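Long-range contacts in endoglucanase (PDB 1VHO), which is probably a metal-dependent aminopeptidase of the M42 family, expected to bind two divalent metal cations per subunit, despite its endoglucanase name: residues A[16-21]-A[152-157]; A[164-169]-A[315-320]. One frame throughout, in Å; residues are numbered along the deposited sequence.

Contact 1: residues A[16-21]-A[152-157]; sequences NLDGPS and IAVIDQ
V154 meets P20 and D18 with a different methyl each, the two branches of one valine dividing the facing loop between them. Its CG1 lies against the face of the P20 ring, 3.6 Å from P20 CG and almost as near to CB and CD, the two side chains standing roughly at a right angle. Chi1 of -66° sets CG1 anti to the carbonyl carbon, which leaves CG2 between the backbone N and that carbon, over the face of the D18 carboxylate, 3.6 Å from D18 CG and about equally far from both oxygens. I152, two residues back on the same side of the strand, adds its CG2 at 3.9 Å from P20 CG. The loop follows helix 7-16 of the metallopeptidase core, whereas strand 152-155 belongs to the antiparallel six-stranded sheet of the smaller M42 domain, and no hydrogen bond joins the two segments. An alanine in place of V154 would probably leave a gap against the P20 ring and the D18 carboxylate, although the carboxylate would keep its polar partners R102, K169 and Y104. Farther along, N16 OD1 stands 3.4 Å from Q157 O, two acceptors side by side, and takes its hydrogen bond from A159 N.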
ATOM      1  N   ASN A  16      -3.172  -1.322 -10.542  1.00 14.69           N
ATOM      2  CA  ASN A  16      -3.810  -2.376 -11.345  1.00 16.02           C
ATOM      3  C   ASN A  16      -3.340  -3.782 -11.022  1.00 16.12           C
ATOM      4  O   ASN A  16      -4.118  -4.719 -11.279  1.00 14.65           O
ATOM      5  CB  ASN A  16      -3.649  -2.112 -12.848  1.00 15.52           C
ATOM      6  CG  ASN A  16      -4.466  -0.914 -13.304  1.00 14.93           C
ATOM      7  OD1 ASN A  16      -5.479  -0.544 -12.713  1.00 14.94           O
ATOM      8  ND2 ASN A  16      -4.044  -0.293 -14.410  1.00 13.90           N
ATOM      9  N   LEU A  17      -2.090  -3.992 -10.610  1.00 14.43           N
ATOM     10  CA  LEU A  17      -1.616  -5.314 -10.226  1.00 14.80           C
ATOM     11  C   LEU A  17      -2.471  -5.899  -9.083  1.00 16.94           C
ATOM     12  O   LEU A  17      -2.981  -5.166  -8.215  1.00 14.57           O
ATOM     13  CB  LEU A  17      -0.187  -5.183  -9.672  1.00 15.90           C
ATOM     14  CG  LEU A  17       0.836  -4.703 -10.725  1.00 15.98           C
ATOM     15  CD1 LEU A  17       2.091  -4.254  -9.957  1.00 21.75           C
ATOM     16  CD2 LEU A  17       1.137  -5.855 -11.675  1.00 19.32           C
ATOM     17  N   ASP A  18      -2.568  -7.241  -9.079  1.00 13.96           N
ATOM     18  CA  ASP A  18      -3.326  -7.906  -8.031  1.00 14.13           C
ATOM     19  C   ASP A  18      -2.422  -8.617  -7.039  1.00 14.82           C
ATOM     20  O   ASP A  18      -1.717  -9.584  -7.393  1.00 15.45           O
ATOM     21  CB  ASP A  18      -4.350  -8.882  -8.624  1.00 16.59           C
ATOM     22  CG  ASP A  18      -5.397  -8.228  -9.505  1.00 17.51           C
ATOM     23  OD1 ASP A  18      -5.663  -7.013  -9.370  1.00 16.86           O
ATOM     24  OD2 ASP A  18      -5.985  -8.912 -10.399  1.00 16.83           O
ATOM     25  N   GLY A  19      -2.499  -8.178  -5.774  1.00 11.90           N
ATOM     26  CA  GLY A  19      -1.711  -8.840  -4.713  1.00 14.41           C
ATOM     27  C   GLY A  19      -2.498  -8.847  -3.412  1.00 15.41           C
ATOM     28  O   GLY A  19      -2.226  -8.085  -2.467  1.00 15.16           O
ATOM     29  N   PRO A  20      -3.622  -9.557  -3.366  1.00 14.69           N
ATOM     30  CA  PRO A  20      -4.457  -9.628  -2.181  1.00 14.17           C
ATOM     31  C   PRO A  20      -3.636 -10.287  -1.052  1.00 15.62           C
ATOM     32  O   PRO A  20      -2.685 -10.989  -1.371  1.00 14.90           O
ATOM     33  CB  PRO A  20      -5.625 -10.537  -2.589  1.00 15.23           C
ATOM     34  CG  PRO A  20      -5.039 -11.377  -3.693  1.00 15.19           C
ATOM     35  CD  PRO A  20      -4.121 -10.458  -4.453  1.00 13.32           C
ATOM     36  N   SER A  21      -3.964  -9.955   0.166  1.00 16.25           N
ATOM     37  CA  SER A  21      -3.195 -10.476   1.324  1.00 18.51           C
ATOM     38  C   SER A  21      -2.928 -11.970   1.168  1.00 19.22           C
ATOM     39  O   SER A  21      -3.879 -12.742   0.920  1.00 18.63           O
ATOM     40  CB  SER A  21      -4.017 -10.254   2.596  1.00 17.51           C
ATOM     41  OG  SER A  21      -4.333  -8.856   2.673  1.00 23.68           O
ATOM     42  N   ILE A 152      -9.854 -16.974  -5.434  1.00 16.61           N
ATOM     43  CA  ILE A 152      -9.634 -15.665  -4.786  1.00 14.83           C
ATOM     44  C   ILE A 152     -10.127 -14.531  -5.695  1.00 16.26           C
ATOM     45  O   ILE A 152      -9.858 -14.534  -6.875  1.00 16.38           O
ATOM     46  CB  ILE A 152      -8.139 -15.487  -4.535  1.00 15.52           C
ATOM     47  CG1 ILE A 152      -7.606 -16.530  -3.488  1.00 16.43           C
ATOM     48  CG2 ILE A 152      -7.792 -14.064  -4.059  1.00 14.69           C
ATOM     49  CD1 ILE A 152      -8.252 -16.373  -2.132  1.00 16.27           C
ATOM     50  N   ALA A 153     -10.789 -13.557  -5.092  1.00 17.71           N
ATOM     51  CA  ALA A 153     -11.298 -12.409  -5.847  1.00 16.22           C
ATOM     52  C   ALA A 153     -10.668 -11.122  -5.330  1.00 16.57           C
ATOM     53  O   ALA A 153     -10.286 -11.058  -4.171  1.00 16.20           O
ATOM     54  CB  ALA A 153     -12.821 -12.290  -5.584  1.00 16.59           C
ATOM     55  N   VAL A 154     -10.483 -10.141  -6.226  1.00 14.01           N
ATOM     56  CA  VAL A 154     -10.008  -8.836  -5.791  1.00 14.53           C
ATOM     57  C   VAL A 154     -10.971  -7.822  -6.450  1.00 15.92           C
ATOM     58  O   VAL A 154     -11.769  -8.205  -7.308  1.00 14.31           O
ATOM     59  CB  VAL A 154      -8.566  -8.539  -6.226  1.00 16.38           C
ATOM     60  CG1 VAL A 154      -7.579  -9.507  -5.510  1.00 17.18           C
ATOM     61  CG2 VAL A 154      -8.457  -8.725  -7.738  1.00 15.40           C
ATOM     62  N   ILE A 155     -10.849  -6.562  -6.097  1.00 15.07           N
ATOM     63  CA  ILE A 155     -11.676  -5.521  -6.724  1.00 14.97           C
ATOM     64  C   ILE A 155     -11.267  -5.372  -8.181  1.00 14.96           C
ATOM     65  O   ILE A 155     -10.092  -5.382  -8.560  1.00 14.11           O
ATOM     66  CB  ILE A 155     -11.401  -4.184  -5.975  1.00 15.15           C
ATOM     67  CG1 ILE A 155     -12.042  -4.253  -4.597  1.00 18.19           C
ATOM     68  CG2 ILE A 155     -11.945  -2.993  -6.767  1.00 15.92           C
ATOM     69  CD1 ILE A 155     -13.522  -4.389  -4.625  1.00 25.07           C
ATOM     70  N   ASP A 156     -12.270  -5.289  -9.074  1.00 13.26           N
ATOM     71  CA  ASP A 156     -11.981  -5.169 -10.500  1.00 16.00           C
ATOM     72  C   ASP A 156     -12.061  -3.672 -10.873  1.00 16.30           C
ATOM     73  O   ASP A 156     -13.148  -3.180 -11.067  1.00 14.89           O
ATOM     74  CB  ASP A 156     -12.980  -5.974 -11.313  1.00 14.76           C
ATOM     75  CG  ASP A 156     -12.758  -5.993 -12.802  1.00 19.52           C
ATOM     76  OD1 ASP A 156     -11.689  -5.575 -13.319  1.00 18.88           O
ATOM     77  OD2 ASP A 156     -13.676  -6.409 -13.547  1.00 19.11           O
ATOM     78  N   GLN A 157     -10.931  -3.005 -10.833  1.00 14.62           N
ATOM     79  CA  GLN A 157     -10.873  -1.565 -11.129  1.00 15.65           C
ATOM     80  C   GLN A 157      -9.636  -1.252 -11.971  1.00 13.43           C
ATOM     81  O   GLN A 157      -8.522  -1.669 -11.596  1.00 14.54           O
ATOM     82  CB  GLN A 157     -10.694  -0.772  -9.819  1.00 15.80           C
ATOM     83  CG  GLN A 157     -10.660   0.769  -9.994  1.00 15.18           C
ATOM     84  CD  GLN A 157     -12.013   1.312 -10.381  1.00 19.48           C
ATOM     85  OE1 GLN A 157     -13.073   0.842  -9.962  1.00 20.78           O
ATOM     86  NE2 GLN A 157     -12.091   2.398 -11.191  1.00 17.82           N
TER

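Contact 2: residues A[164-169]-A[315-320]; sequences GKVVGK and VDPRDV
A short antiparallel strand pairing, continued by a salt-bridge network at a helix start, joins 164-169 to 315-320 at one edge of a three-stranded sheet. V166 and V315 form a hydrogen-bonded pair: V166 N gives to V315 O at 2.9 Å and V315 N returns a bond to V166 O at 3.0 Å. Their side chains share one face of the sheet, where V166 CG2 also touches P317 CG at 3.8 Å and helix 7-16 packs over both V166 and P317. Past the pair, the D316 carboxylate gathers the charges. R318 grips it side-on, NE to OD1 and NH2 to OD2, the latter at 2.6 Å, with both oxygens close to the guanidinium plane and each met on its syn side. The anti side of OD1 receives R318 N. K165 bends at chi2 and again at chi4 (-88°), which sets NZ 3.4 Å from D316 OD2 in a weak salt-bridge bond. K165 NZ and R318 NH2, 4.2 Å apart, share D316 OD2, whose negative charge probably offsets their repulsion. A water donates to both G164 O and D316 OD1. With P317 as first helical residue and R318 N bound by its carboxylate, D316 is the N-cap of helix 317-333.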
ATOM      1  N   GLY A 164      -4.869  15.770 -12.987  1.00 23.26           N
ATOM      2  CA  GLY A 164      -3.613  15.629 -12.284  1.00 26.04           C
ATOM      3  C   GLY A 164      -3.665  14.580 -11.153  1.00 25.48           C
ATOM      4  O   GLY A 164      -2.722  14.586 -10.348  1.00 29.69           O
ATOM      5  N   LYS A 165      -4.778  13.915 -10.916  1.00 20.99           N
ATOM      6  CA  LYS A 165      -4.856  12.920  -9.831  1.00 17.93           C
ATOM      7  C   LYS A 165      -4.867  11.507 -10.439  1.00 17.41           C
ATOM      8  O   LYS A 165      -5.118  11.373 -11.639  1.00 16.93           O
ATOM      9  CB  LYS A 165      -6.151  13.077  -9.052  1.00 17.32           C
ATOM     10  CG  LYS A 165      -6.436  14.479  -8.499  1.00 21.16           C
ATOM     11  CD  LYS A 165      -5.346  14.878  -7.507  1.00 20.86           C
ATOM     12  CE  LYS A 165      -5.788  16.140  -6.743  1.00 28.67           C
ATOM     13  NZ  LYS A 165      -5.365  17.364  -7.528  1.00 29.70           N
ATOM     14  N   VAL A 166      -4.575  10.513  -9.633  1.00 16.75           N
ATOM     15  CA  VAL A 166      -4.612   9.110 -10.039  1.00 16.51           C
ATOM     16  C   VAL A 166      -5.737   8.480  -9.176  1.00 16.51           C
ATOM     17  O   VAL A 166      -5.758   8.764  -8.000  1.00 15.04           O
ATOM     18  CB  VAL A 166      -3.306   8.339  -9.805  1.00 15.44           C
ATOM     19  CG1 VAL A 166      -3.501   6.823 -10.019  1.00 15.46           C
ATOM     20  CG2 VAL A 166      -2.308   8.817 -10.896  1.00 17.04           C
ATOM     21  N   VAL A 167      -6.621   7.734  -9.809  1.00 14.64           N
ATOM     22  CA  VAL A 167      -7.741   7.092  -9.091  1.00 15.41           C
ATOM     23  C   VAL A 167      -7.654   5.584  -9.376  1.00 14.03           C
ATOM     24  O   VAL A 167      -7.457   5.172 -10.523  1.00 14.83           O
ATOM     25  CB  VAL A 167      -9.089   7.623  -9.617  1.00 17.66           C
ATOM     26  CG1 VAL A 167     -10.247   6.896  -8.940  1.00 16.78           C
ATOM     27  CG2 VAL A 167      -9.244   9.134  -9.328  1.00 19.26           C
ATOM     28  N   GLY A 168      -7.748   4.769  -8.316  1.00 15.61           N
ATOM     29  CA  GLY A 168      -7.656   3.319  -8.559  1.00 14.21           C
ATOM     30  C   GLY A 168      -7.670   2.574  -7.227  1.00 13.67           C
ATOM     31  O   GLY A 168      -7.776   3.169  -6.152  1.00 13.35           O
ATOM     32  N   LYS A 169      -7.816   1.250  -7.347  1.00 10.95           N
ATOM     33  CA  LYS A 169      -7.902   0.435  -6.145  1.00 12.20           C
ATOM     34  C   LYS A 169      -6.538   0.361  -5.448  1.00 12.65           C
ATOM     35  O   LYS A 169      -5.494   0.490  -6.115  1.00 14.20           O
ATOM     36  CB  LYS A 169      -8.348  -1.019  -6.441  1.00 12.44           C
ATOM     37  CG  LYS A 169      -7.363  -1.746  -7.442  1.00 13.58           C
ATOM     38  CD  LYS A 169      -7.844  -3.204  -7.550  1.00 13.47           C
ATOM     39  CE  LYS A 169      -6.994  -4.040  -8.526  1.00 10.85           C
ATOM     40  NZ  LYS A 169      -5.672  -4.433  -7.988  1.00 10.47           N
ATOM     41  N   VAL A 315      -5.208   9.800  -5.249  1.00 14.41           N
ATOM     42  CA  VAL A 315      -3.994  10.412  -4.690  1.00 14.69           C
ATOM     43  C   VAL A 315      -3.470  11.432  -5.733  1.00 15.76           C
ATOM     44  O   VAL A 315      -3.806  11.352  -6.935  1.00 17.09           O
ATOM     45  CB  VAL A 315      -2.862   9.421  -4.417  1.00 19.89           C
ATOM     46  CG1 VAL A 315      -3.284   8.418  -3.319  1.00 23.82           C
ATOM     47  CG2 VAL A 315      -2.469   8.674  -5.693  1.00 18.86           C
ATOM     48  N   ASP A 316      -2.644  12.352  -5.236  1.00 14.79           N
ATOM     49  CA  ASP A 316      -1.998  13.320  -6.124  1.00 15.20           C
ATOM     50  C   ASP A 316      -0.578  12.859  -6.352  1.00 14.82           C
ATOM     51  O   ASP A 316       0.231  12.814  -5.409  1.00 16.79           O
ATOM     52  CB  ASP A 316      -1.980  14.700  -5.381  1.00 17.74           C
ATOM     53  CG  ASP A 316      -1.570  15.811  -6.332  1.00 20.39           C
ATOM     54  OD1 ASP A 316      -0.612  15.588  -7.105  1.00 17.37           O
ATOM     55  OD2 ASP A 316      -2.240  16.869  -6.362  1.00 21.05           O
ATOM     56  N   PRO A 317      -0.144  12.523  -7.568  1.00 16.47           N
ATOM     57  CA  PRO A 317       1.200  12.080  -7.847  1.00 16.30           C
ATOM     58  C   PRO A 317       2.269  13.053  -7.414  1.00 18.09           C
ATOM     59  O   PRO A 317       3.396  12.615  -7.124  1.00 16.00           O
ATOM     60  CB  PRO A 317       1.241  11.794  -9.347  1.00 18.93           C
ATOM     61  CG  PRO A 317      -0.169  11.806  -9.798  1.00 19.50           C
ATOM     62  CD  PRO A 317      -1.006  12.565  -8.791  1.00 17.45           C
ATOM     63  N   ARG A 318       1.939  14.367  -7.310  1.00 17.02           N
ATOM     64  CA  ARG A 318       2.966  15.298  -6.830  1.00 18.36           C
ATOM     65  C   ARG A 318       3.284  15.071  -5.364  1.00 16.70           C
ATOM     66  O   ARG A 318       4.437  15.330  -4.952  1.00 16.09           O
ATOM     67  CB  ARG A 318       2.538  16.757  -7.031  1.00 23.15           C
ATOM     68  CG  ARG A 318       2.279  17.153  -8.481  1.00 31.17           C
ATOM     69  CD  ARG A 318       1.638  18.548  -8.486  1.00 36.85           C
ATOM     70  NE  ARG A 318       0.289  18.450  -7.887  1.00 40.78           N
ATOM     71  CZ  ARG A 318      -0.478  19.489  -7.630  1.00 40.44           C
ATOM     72  NH1 ARG A 318      -0.029  20.726  -7.917  1.00 44.19           N
ATOM     73  NH2 ARG A 318      -1.660  19.346  -7.101  1.00 41.37           N
ATOM     74  N   ASP A 319       2.307  14.681  -4.515  1.00 15.64           N
ATOM     75  CA  ASP A 319       2.607  14.415  -3.123  1.00 15.15           C
ATOM     76  C   ASP A 319       3.549  13.212  -3.032  1.00 15.92           C
ATOM     77  O   ASP A 319       4.421  13.094  -2.149  1.00 13.87           O
ATOM     78  CB  ASP A 319       1.318  14.066  -2.316  1.00 13.30           C
ATOM     79  CG  ASP A 319       0.425  15.281  -2.122  1.00 18.19           C
ATOM     80  OD1 ASP A 319       0.924  16.456  -2.104  1.00 16.80           O
ATOM     81  OD2 ASP A 319      -0.794  15.065  -1.995  1.00 17.90           O
ATOM     82  N   VAL A 320       3.275  12.222  -3.922  1.00 14.15           N
ATOM     83  CA  VAL A 320       4.115  11.028  -3.964  1.00 15.15           C
ATOM     84  C   VAL A 320       5.548  11.368  -4.316  1.00 16.90           C
ATOM     85  O   VAL A 320       6.523  10.890  -3.704  1.00 13.85           O
ATOM     86  CB  VAL A 320       3.492   9.988  -4.938  1.00 16.69           C
ATOM     87  CG1 VAL A 320       4.475   8.855  -5.242  1.00 14.27           C
ATOM     88  CG2 VAL A 320       2.250   9.397  -4.249  1.00 15.57           C
TER
HETATM   89  O   HOH W   1      -1.140  16.513  -9.682  1.00 23.83           O

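In the fold
Both contacts are partly buried and reach helix 7-16: contact 1 through the loop that follows it, contact 2 through the packing of that helix on V166 and P317. Contact 1 brings the core domain against the six-stranded sheet mainly through side chains, whereas contact 2 ties strand 165-168 to strand 313-315 through the backbone and becomes ionic, with a bridging water, toward its exposed end at G164 and R318. They meet at K169, whose NZ lies 2.9 Å from D18 OD1 in a salt bridge and also pairs with E70. The predicted active site is not far from either: the V315 side chain is about 8 Å from that of D172, a predicted metal ligand, and the P20 side chain about 10 Å from that of E204, the predicted proton acceptor.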